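PDB 2P7I: methyltransferase from Pectobacterium atrosepticum SCRI1043, which catalyses S-adenosylmethionine-dependent methyl transfer, as a member of the type 12 methyltransferase family, to a substrate that the structure alone does not identify. Local coordinates for the interface of chains A and B and the interface of chains A and C. Sequence-based numbering; all coordinates share one arbitrary frame. Chains: chain A/B/C, Hypothetical protein.

Contacts 1 and 2 join chain A to two different copies of the same protein, and their C-alpha centres are about 16 Å apart. Both use helix 220-230 of chain A. Contact 1 takes A:Tyr222 and A:Cys226, while contact 2 starts one residue later at A:Tyr227 and runs past the helix end to A:Gln231 and A:Gln232. One helix therefore serves two neighbours, with a largely apolar patch towards chain B and a polar, watered one towards chain C. Each interface is two-fold symmetric, consistent with the deposited four-chain assembly, although the structure alone does not show that this is the form in solution.

Contact 1: the interface of chains A and B. Residues chain A 203-204, 218, 222, 226; chain B 151, 203-204, 208.
A:Tyr222 reaches from helix 220-230 across to the backbone of B:Ala203, in a two-fold interface between copies of a SAM-dependent methyltransferase. Its ring occupies the tightly packed part of the patch. The phenol OH donates to the B:Ala203 O at 2.8 Å, and that oxygen lies in plane at the ring edge. The hydroxyl approaches from above the peptide carbonyl, 47° out of its plane. CG anti to the backbone N (chi1 177°) leans the ring towards the C-terminal end of its helix, bringing one face under SG of A:Cys226 while the hydroxyl still reaches chain B.

B:Ile151, from helix 147-154, sits just beyond the CD1-CE1 edge, raised to the side on which A:Cys226 lies, its CG2 being 3.7 Å from CD1 of A:Tyr222. A:Cys226, one helical turn after A:Tyr222, covers that face with SG, offset towards the rim; SG also meets CD1 of B:Ile151 at 3.8 Å. A branched aliphatic chain suits this place, since its two arms can follow the rim of a ring. The other face is covered by A:Leu218 through CD2, which also packs against B:Leu204 CD2 at 3.8 Å. That same B:Leu204 methyl lies 3.5 Å from the A:Tyr222 OH.

B:Gln208 brings its amide to the A:Leu218 side of the ring, the two planes 78° apart; its overly close approach to A:Leu218 makes the amide placement doubtful.

Packing is looser where A:Leu204 faces B:Leu204: their side chains cross obliquely, with CD1 of A:Leu204 and CD2 of B:Leu204 4.2 Å apart. Nearby, the small side chains of A:Ala203 and B:Ala203 allow the two backbones to approach, although the modelled spacing of their methyls is too short to be trusted.

Contact 2: the interface of chains A and C. Residues chain A 227-228, 231-232; chain C 183, 194-196.
The ring of C:Tyr195 carries the amide nitrogen of A:Gln231 on one face: NE2 sits 3.4 Å above the plane of the C:Tyr195 ring, over its centre. Amide and ring planes are 38° apart, so this is a tilted lid rather than a parallel one. The guanidinium group of C:Arg196, the second flat surface, has CG of A:Gln228 on one face, offset towards the rim, and that carbon is 3.8 Å from CZ of C:Arg196. At its edge, in plane, are OE1 of A:Gln231 and OE1 of C:Glu183.

A:Gln231, just past helix 220-230, brings both ends of its amide to strand 192-201 of chain C. Its OE1 accepts from NH1 of C:Arg196 at 2.9 Å, with 155° at the hydrogen, and from the backbone N of C:Arg196 at 3.0 Å. The two donors approach from opposite faces of the amide plane, gripping the oxygen from both sides. Glutamine suits this place because its oxygen accepts without adding a full charge, while its NH2 end remains a donor.

The bend of C:Arg196 at chi2 (135°) accompanies a side-on salt bridge to C:Glu183 of helix 179-188. NE meets OE1 of C:Glu183 at 2.8 Å, and NH2 meets OE2 of C:Glu183 at 2.8 Å, both on the syn side. The carboxylate thus probably fixes the guanidinium rotation, standing behind it as seen from A:Gln231, and leaves NH1 turned towards that residue. OE1 of A:Gln228 lies 3.1 Å from OE2 of C:Glu183; two acceptors would clash, so the modelled amide orientation is doubtful.

Waters fill in the polar bridging. Water 1 joins the carbonyl oxygens of A:Gln231 and C:Arg196, and water 2 joins NE2 of A:Gln231 to the C:Tyr195 hydroxyl. Water 3, in plane at the edge of the A:Tyr227 ring, links its hydroxyl to the backbone O of C:Thr194, 2.6 Å from the water oxygen.

Contact 1: the interface of chains A and B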
ATOM      1  N   ALA A 203      -1.414 -14.213   2.019  1.00 35.68           N
ATOM      2  CA  ALA A 203      -1.744 -14.258   0.589  1.00 37.53           C
ATOM      3  C   ALA A 203      -2.454 -15.540   0.184  1.00 38.20           C
ATOM      4  O   ALA A 203      -2.953 -15.631  -0.934  1.00 41.94           O
ATOM      5  CB  ALA A 203      -0.490 -14.014  -0.258  1.00 39.27           C
ATOM      6  N   LEU A 204      -2.559 -16.492   1.106  1.00 36.94           N
ATOM      7  CA  LEU A 204      -3.238 -17.747   0.851  0.70 37.51           C
ATOM      8  C   LEU A 204      -4.404 -17.923   1.801  1.00 38.18           C
ATOM      9  O   LEU A 204      -4.388 -17.393   2.906  1.00 39.74           O
ATOM     10  CB  LEU A 204      -2.249 -18.899   1.019  0.70 39.35           C
ATOM     11  CG  LEU A 204      -0.968 -18.735   0.193  0.70 41.10           C
ATOM     12  CD1 LEU A 204       0.186 -19.479   0.858  0.70 44.93           C
ATOM     13  CD2 LEU A 204      -1.197 -19.204  -1.251  0.70 41.32           C
ATOM     14  N   LEU A 218       6.801 -24.277   2.705  1.00 51.12           N
ATOM     15  CA  LEU A 218       7.002 -23.074   3.518  1.00 51.82           C
ATOM     16  C   LEU A 218       7.603 -23.414   4.916  1.00 52.78           C
ATOM     17  O   LEU A 218       7.115 -24.319   5.609  1.00 55.77           O
ATOM     18  CB  LEU A 218       5.662 -22.341   3.691  1.00 51.44           C
ATOM     19  CG  LEU A 218       4.884 -21.931   2.423  1.00 53.76           C
ATOM     20  CD1 LEU A 218       3.635 -21.137   2.785  1.00 55.78           C
ATOM     21  CD2 LEU A 218       5.723 -21.115   1.452  1.00 51.39           C
ATOM     22  N   TYR A 222       9.758 -18.478   6.895  1.00 26.98           N
ATOM     23  CA  TYR A 222       8.797 -17.846   5.969  1.00 28.77           C
ATOM     24  C   TYR A 222       7.652 -17.243   6.756  1.00 25.67           C
ATOM     25  O   TYR A 222       7.260 -16.098   6.515  1.00 27.08           O
ATOM     26  CB  TYR A 222       8.283 -18.796   4.837  1.00 28.45           C
ATOM     27  CG  TYR A 222       7.213 -18.153   3.908  1.00 30.41           C
ATOM     28  CD1 TYR A 222       7.574 -17.364   2.819  1.00 37.93           C
ATOM     29  CD2 TYR A 222       5.870 -18.366   4.106  1.00 34.72           C
ATOM     30  CE1 TYR A 222       6.602 -16.789   1.959  1.00 32.75           C
ATOM     31  CE2 TYR A 222       4.895 -17.774   3.276  1.00 40.29           C
ATOM     32  CZ  TYR A 222       5.268 -16.993   2.194  1.00 38.02           C
ATOM     33  OH  TYR A 222       4.279 -16.426   1.375  1.00 39.59           O
ATOM     34  N   CYS A 226       6.469 -13.348   7.070  1.00 23.92           N
ATOM     35  CA  CYS A 226       5.125 -12.817   6.823  1.00 22.11           C
ATOM     36  C   CYS A 226       4.619 -11.959   7.960  1.00 25.40           C
ATOM     37  O   CYS A 226       3.857 -11.042   7.740  1.00 23.04           O
ATOM     38  CB  CYS A 226       4.112 -13.929   6.598  1.00 26.65           C
ATOM     39  SG  CYS A 226       4.384 -14.861   5.031  1.00 28.19           S
TER
ATOM     40  N   ILE B 151       9.706 -10.640   1.732  1.00 23.07           N
ATOM     41  CA  ILE B 151       9.676 -11.639   2.777  1.00 22.72           C
ATOM     42  C   ILE B 151      11.084 -12.243   2.913  1.00 24.08           C
ATOM     43  O   ILE B 151      11.599 -12.379   3.999  1.00 23.18           O
ATOM     44  CB  ILE B 151       8.635 -12.730   2.488  1.00 23.55           C
ATOM     45  CG1 ILE B 151       7.227 -12.101   2.593  1.00 24.37           C
ATOM     46  CG2 ILE B 151       8.822 -13.914   3.451  1.00 22.79           C
ATOM     47  CD1 ILE B 151       6.072 -12.989   2.124  1.00 28.29           C
ATOM     48  N   ALA B 203       3.345 -13.539  -3.686  1.00 35.68           N
ATOM     49  CA  ALA B 203       3.691 -13.708  -2.269  1.00 37.53           C
ATOM     50  C   ALA B 203       4.574 -14.919  -2.013  1.00 38.20           C
ATOM     51  O   ALA B 203       5.090 -15.073  -0.910  1.00 41.94           O
ATOM     52  CB  ALA B 203       2.422 -13.743  -1.409  1.00 39.27           C
ATOM     53  N   LEU B 204       4.801 -15.731  -3.042  1.00 36.94           N
ATOM     54  CA  LEU B 204       5.649 -16.902  -2.932  0.70 37.51           C
ATOM     55  C   LEU B 204       6.820 -16.800  -3.887  1.00 38.18           C
ATOM     56  O   LEU B 204       6.722 -16.150  -4.920  1.00 39.74           O
ATOM     57  CB  LEU B 204       4.828 -18.151  -3.244  0.70 39.35           C
ATOM     58  CG  LEU B 204       3.543 -18.264  -2.415  0.70 41.10           C
ATOM     59  CD1 LEU B 204       2.497 -19.076  -3.174  0.70 44.93           C
ATOM     60  CD2 LEU B 204       3.846 -18.866  -1.036  0.70 41.32           C
ATOM     61  N   GLN B 208       8.928 -21.990  -4.650  1.00 51.21           N
ATOM     62  CA  GLN B 208       7.683 -22.384  -3.991  1.00 49.23           C
ATOM     63  C   GLN B 208       6.525 -22.536  -4.980  1.00 49.73           C
ATOM     64  O   GLN B 208       5.688 -23.436  -4.827  1.00 50.72           O
ATOM     65  CB  GLN B 208       7.286 -21.368  -2.914  1.00 48.43           C
ATOM     66  CG  GLN B 208       8.293 -21.222  -1.775  1.00 48.94           C
ATOM     67  CD  GLN B 208       7.950 -20.049  -0.847  1.00 54.27           C
ATOM     68  OE1 GLN B 208       7.582 -18.966  -1.303  1.00 48.77           O
ATOM     69  NE2 GLN B 208       8.069 -20.267   0.459  1.00 54.28           N
TER

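Contact 2: the interface of chains A and C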
ATOM      1  N   TYR A 227       4.974 -12.322   9.182  1.00 23.58           N
ATOM      2  CA  TYR A 227       4.599 -11.514  10.347  1.00 20.70           C
ATOM      3  C   TYR A 227       5.352 -10.201  10.295  1.00 24.06           C
ATOM      4  O   TYR A 227       4.756  -9.157  10.471  1.00 21.05           O
ATOM      5  CB  TYR A 227       4.905 -12.254  11.641  1.00 25.78           C
ATOM      6  CG  TYR A 227       4.791 -11.379  12.894  1.00 23.54           C
ATOM      7  CD1 TYR A 227       3.555 -11.074  13.449  1.00 26.17           C
ATOM      8  CD2 TYR A 227       5.910 -10.908  13.517  1.00 26.57           C
ATOM      9  CE1 TYR A 227       3.472 -10.307  14.578  1.00 29.98           C
ATOM     10  CE2 TYR A 227       5.839 -10.122  14.663  1.00 26.64           C
ATOM     11  CZ  TYR A 227       4.633  -9.816  15.176  1.00 28.38           C
ATOM     12  OH  TYR A 227       4.569  -9.039  16.321  1.00 32.12           O
ATOM     13  N   GLN A 228       6.637 -10.243  10.048  1.00 22.61           N
ATOM     14  CA  GLN A 228       7.408  -9.022   9.990  1.00 23.89           C
ATOM     15  C   GLN A 228       6.902  -8.070   8.888  1.00 25.40           C
ATOM     16  O   GLN A 228       6.724  -6.864   9.090  1.00 25.32           O
ATOM     17  CB  GLN A 228       8.850  -9.370   9.730  1.00 24.50           C
ATOM     18  CG  GLN A 228       9.533 -10.125  10.834  1.00 28.34           C
ATOM     19  CD  GLN A 228      10.892 -10.623  10.367  1.00 31.35           C
ATOM     20  OE1 GLN A 228      11.853  -9.850  10.246  1.00 40.92           O
ATOM     21  NE2 GLN A 228      10.953 -11.878  10.001  1.00 34.54           N
ATOM     22  N   GLN A 231       3.450  -6.062   9.443  1.00 25.01           N
ATOM     23  CA  GLN A 231       3.462  -4.861  10.232  1.00 25.20           C
ATOM     24  C   GLN A 231       3.645  -3.641   9.353  1.00 22.47           C
ATOM     25  O   GLN A 231       3.230  -2.523   9.729  1.00 25.70           O
ATOM     26  CB  GLN A 231       4.614  -4.927  11.237  1.00 24.16           C
ATOM     27  CG  GLN A 231       4.311  -5.943  12.341  1.00 22.73           C
ATOM     28  CD  GLN A 231       5.224  -5.829  13.530  1.00 24.83           C
ATOM     29  OE1 GLN A 231       6.328  -5.291  13.438  1.00 23.70           O
ATOM     30  NE2 GLN A 231       4.774  -6.360  14.658  1.00 27.62           N
ATOM     31  N   GLN A 232       4.252  -3.853   8.196  1.00 21.19           N
ATOM     32  CA  GLN A 232       4.520  -2.719   7.264  1.00 22.31           C
ATOM     33  C   GLN A 232       3.333  -2.471   6.339  1.00 21.17           C
ATOM     34  O   GLN A 232       3.250  -1.404   5.688  1.00 24.70           O
ATOM     35  CB  GLN A 232       5.787  -3.015   6.448  1.00 27.45           C
ATOM     36  CG  GLN A 232       6.985  -3.211   7.354  1.00 28.87           C
ATOM     37  CD  GLN A 232       8.310  -3.356   6.635  1.00 28.82           C
ATOM     38  OE1 GLN A 232       8.417  -3.252   5.376  1.00 28.09           O
ATOM     39  NE2 GLN A 232       9.348  -3.576   7.425  1.00 24.23           N
TER
ATOM     40  N   GLU C 183      15.843  -2.015   8.894  1.00 24.71           N
ATOM     41  CA  GLU C 183      15.792  -3.303   9.574  1.00 23.56           C
ATOM     42  C   GLU C 183      17.038  -4.117   9.284  1.00 25.24           C
ATOM     43  O   GLU C 183      17.553  -4.784  10.170  1.00 27.87           O
ATOM     44  CB  GLU C 183      14.507  -4.078   9.273  1.00 25.58           C
ATOM     45  CG  GLU C 183      14.483  -5.379  10.018  1.00 27.21           C
ATOM     46  CD  GLU C 183      13.145  -5.992  10.189  1.00 31.07           C
ATOM     47  OE1 GLU C 183      12.132  -5.397   9.773  1.00 29.43           O
ATOM     48  OE2 GLU C 183      13.110  -7.066  10.810  1.00 29.97           O
ATOM     49  N   THR C 194      11.414  -5.651  17.182  1.00 28.71           N
ATOM     50  CA  THR C 194      10.189  -6.080  17.817  0.50 29.00           C
ATOM     51  C   THR C 194       8.942  -5.501  17.155  1.00 29.58           C
ATOM     52  O   THR C 194       7.907  -6.148  17.106  1.00 32.14           O
ATOM     53  CB  THR C 194      10.239  -5.620  19.275  0.50 29.98           C
ATOM     54  OG1 THR C 194      11.395  -6.207  19.906  0.50 31.55           O
ATOM     55  CG2 THR C 194       8.991  -6.001  20.020  0.50 26.52           C
ATOM     56  N   TYR C 195       9.057  -4.247  16.697  1.00 28.52           N
ATOM     57  CA  TYR C 195       7.927  -3.571  16.053  0.70 26.64           C
ATOM     58  C   TYR C 195       8.408  -2.660  14.957  1.00 27.84           C
ATOM     59  O   TYR C 195       9.439  -2.008  15.078  1.00 25.56           O
ATOM     60  CB  TYR C 195       7.049  -2.798  17.041  0.70 29.72           C
ATOM     61  CG  TYR C 195       5.654  -3.364  17.090  0.70 31.54           C
ATOM     62  CD1 TYR C 195       4.608  -2.806  16.360  0.70 38.54           C
ATOM     63  CD2 TYR C 195       5.394  -4.506  17.825  0.70 38.78           C
ATOM     64  CE1 TYR C 195       3.313  -3.386  16.406  0.70 36.55           C
ATOM     65  CE2 TYR C 195       4.130  -5.077  17.867  0.70 27.91           C
ATOM     66  CZ  TYR C 195       3.106  -4.528  17.169  0.70 38.86           C
ATOM     67  OH  TYR C 195       1.872  -5.164  17.273  0.70 39.66           O
ATOM     68  N   ARG C 196       7.652  -2.623  13.868  1.00 27.35           N
ATOM     69  CA  ARG C 196       7.912  -1.731  12.752  1.00 27.11           C
ATOM     70  C   ARG C 196       6.659  -0.879  12.565  1.00 26.54           C
ATOM     71  O   ARG C 196       5.539  -1.410  12.594  1.00 29.23           O
ATOM     72  CB  ARG C 196       8.134  -2.489  11.452  1.00 27.50           C
ATOM     73  CG  ARG C 196       9.148  -3.624  11.556  1.00 29.20           C
ATOM     74  CD  ARG C 196       8.742  -4.893  10.924  1.00 28.56           C
ATOM     75  NE  ARG C 196       9.791  -5.867  11.167  1.00 24.87           N
ATOM     76  CZ  ARG C 196       9.843  -6.651  12.245  1.00 28.97           C
ATOM     77  NH1 ARG C 196       8.833  -6.685  13.107  1.00 27.36           N
ATOM     78  NH2 ARG C 196      10.867  -7.480  12.430  1.00 28.08           N
TER
HETATM   79  O   HOH W   1       2.658  -1.857  12.310  1.00 28.41           O
HETATM   80  O   HOH W   2       1.554  -6.476  14.635  1.00 35.60           O
HETATM   81  O   HOH W   3       7.209  -8.641  17.388  1.00 40.77           O